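Local coordinates for protein 2-methyl-aconitate isomerase (Shewanella oneidensis, PDB 5K87) that catalyses the cis-trans isomerization of 2-methyl-aconitate by base-catalysed proton abstraction, a step in propionate breakdown through the 2-methylcitrate cycle, at residues A[114-119]-A[139-144]. The protein carries 1 engineered substitution. Sequence-based numbering, arbitrary orientation.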
# COMPACT_ATOMS: atom_id res chain seq x y z
N ALA A 114 15.14 -8.75 -10.94
CA ALA A 114 14.46 -9.53 -11.98
C ALA A 114 13.58 -8.64 -12.87
O ALA A 114 13.50 -8.82 -14.08
CB ALA A 114 13.62 -10.63 -11.36
N ALA A 115 12.90 -7.68 -12.24
CA ALA A 115 12.08 -6.73 -12.98
C ALA A 115 12.93 -5.80 -13.84
O ALA A 115 12.51 -5.41 -14.93
CB ALA A 115 11.18 -5.95 -12.04
N VAL A 116 14.13 -5.44 -13.37
CA VAL A 116 15.05 -4.66 -14.18
C VAL A 116 15.39 -5.38 -15.48
O VAL A 116 15.36 -4.79 -16.55
CB VAL A 116 16.34 -4.35 -13.38
CG1 VAL A 116 17.44 -3.85 -14.30
CG2 VAL A 116 16.04 -3.35 -12.27
N GLY A 117 15.69 -6.67 -15.37
CA GLY A 117 16.02 -7.45 -16.56
C GLY A 117 14.87 -7.47 -17.54
O GLY A 117 15.06 -7.24 -18.74
N ALA A 118 13.67 -7.76 -17.04
CA ALA A 118 12.48 -7.79 -17.88
C ALA A 118 12.19 -6.44 -18.51
O ALA A 118 11.88 -6.35 -19.71
CB ALA A 118 11.29 -8.27 -17.08
N PHE A 119 12.27 -5.37 -17.72
CA PHE A 119 11.97 -4.03 -18.21
C PHE A 119 12.93 -3.66 -19.34
O PHE A 119 12.53 -3.12 -20.37
CB PHE A 119 12.04 -3.00 -17.09
CG PHE A 119 11.71 -1.59 -17.53
CD1 PHE A 119 12.66 -0.81 -18.19
CD2 PHE A 119 10.46 -1.05 -17.31
CE1 PHE A 119 12.36 0.50 -18.60
CE2 PHE A 119 10.16 0.25 -17.71
CZ PHE A 119 11.11 1.02 -18.34
N VAL A 139 20.72 -10.89 -19.16
CA VAL A 139 20.85 -9.44 -19.09
C VAL A 139 21.96 -9.09 -18.12
O VAL A 139 21.91 -9.47 -16.94
CB VAL A 139 19.54 -8.77 -18.63
CG1 VAL A 139 19.70 -7.27 -18.60
CG2 VAL A 139 18.40 -9.16 -19.56
N ARG A 140 22.96 -8.37 -18.61
CA ARG A 140 24.10 -7.96 -17.80
C ARG A 140 23.84 -6.55 -17.28
O ARG A 140 23.86 -5.57 -18.04
CB ARG A 140 25.38 -8.03 -18.63
CG ARG A 140 25.64 -9.42 -19.24
CD ARG A 140 26.66 -9.37 -20.38
NE ARG A 140 26.18 -8.53 -21.47
CZ ARG A 140 26.93 -8.13 -22.50
NH1 ARG A 140 28.20 -8.51 -22.59
NH2 ARG A 140 26.40 -7.35 -23.43
N ILE A 141 23.54 -6.46 -15.99
CA ILE A 141 23.11 -5.20 -15.40
C ILE A 141 24.27 -4.52 -14.69
O ILE A 141 24.95 -5.15 -13.88
CB ILE A 141 21.97 -5.43 -14.38
CG1 ILE A 141 20.77 -6.11 -15.04
CG2 ILE A 141 21.55 -4.12 -13.75
CD1 ILE A 141 19.82 -6.76 -14.07
N TRP A 142 24.50 -3.25 -14.99
CA TRP A 142 25.42 -2.44 -14.22
C TRP A 142 24.61 -1.73 -13.15
O TRP A 142 23.78 -0.87 -13.43
CB TRP A 142 26.13 -1.42 -15.11
CG TRP A 142 27.05 -0.50 -14.36
CD1 TRP A 142 26.91 0.85 -14.21
CD2 TRP A 142 28.24 -0.87 -13.66
NE1 TRP A 142 27.96 1.35 -13.46
CE2 TRP A 142 28.77 0.31 -13.10
CE3 TRP A 142 28.90 -2.08 -13.44
CZ2 TRP A 142 29.95 0.31 -12.35
CZ3 TRP A 142 30.07 -2.08 -12.68
CH2 TRP A 142 30.58 -0.89 -12.15
N GLN A 143 24.83 -2.15 -11.91
CA GLN A 143 24.17 -1.56 -10.76
C GLN A 143 24.92 -0.27 -10.46
O GLN A 143 26.03 -0.29 -9.93
CB GLN A 143 24.19 -2.52 -9.57
CG GLN A 143 22.93 -2.44 -8.72
CD GLN A 143 22.65 -1.03 -8.26
OE1 GLN A 143 23.56 -0.30 -7.89
NE2 GLN A 143 21.38 -0.62 -8.30
N ALA A 144 24.33 0.86 -10.85
CA ALA A 144 25.02 2.13 -10.82
C ALA A 144 25.03 2.81 -9.46
O ALA A 144 25.80 3.75 -9.25
CB ALA A 144 24.46 3.06 -11.89
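Val116 on the helix and Ile141 on the strand make the apolar side-chain contact between the two elements, meeting at an angle. One methyl does the touching on the helix side: CG1 of Val116 sits 3.8 Å from CD1 of Ile141 and 4.1 Å from Ile141 CG1, with Ile141 CG2 only slightly farther off, so a single valine methyl touches both branches of the isoleucine, closest to CD1. That methyl is carried to the strand by a first torsion of 165°, which sets CG1 beside the carbonyl carbon of its own residue.

Gly117 is met through its backbone. With no side chain at Gly117, Val139 lays its CG2 against the main chain, 3.9 Å from Gly117 O and 4.2 Å from Gly117 CA, and the CD1 methyl of Ile141 comes to 4.3 Å from Gly117 N. The two CA atoms of Gly117 and Val139 are 5.8 Å apart.

Helix 113-122 here packs on strand 135-143 inside one lobe of the two-lobed DAP epimerase-like fold, in which a central helix is wrapped by strands; the local axes approach to 9.0 Å at an angle of 115°. Strands 24-30, 75-81 and 89-96 supply further walls around Val116, through Phe28, Val77, Leu79 and Tyr91.

No hydrogen bond crosses between the segments. The strand's polar backbone is engaged by its neighbours instead: Ile141 pairs with Ile150 and Val139 with Ala152 of strand 148-157, while Trp142 bonds to Val89 and Tyr91 of strand 89-96. The side chain of Val116 is about 7 Å from that of Cys109, the inferred proton donor or acceptor.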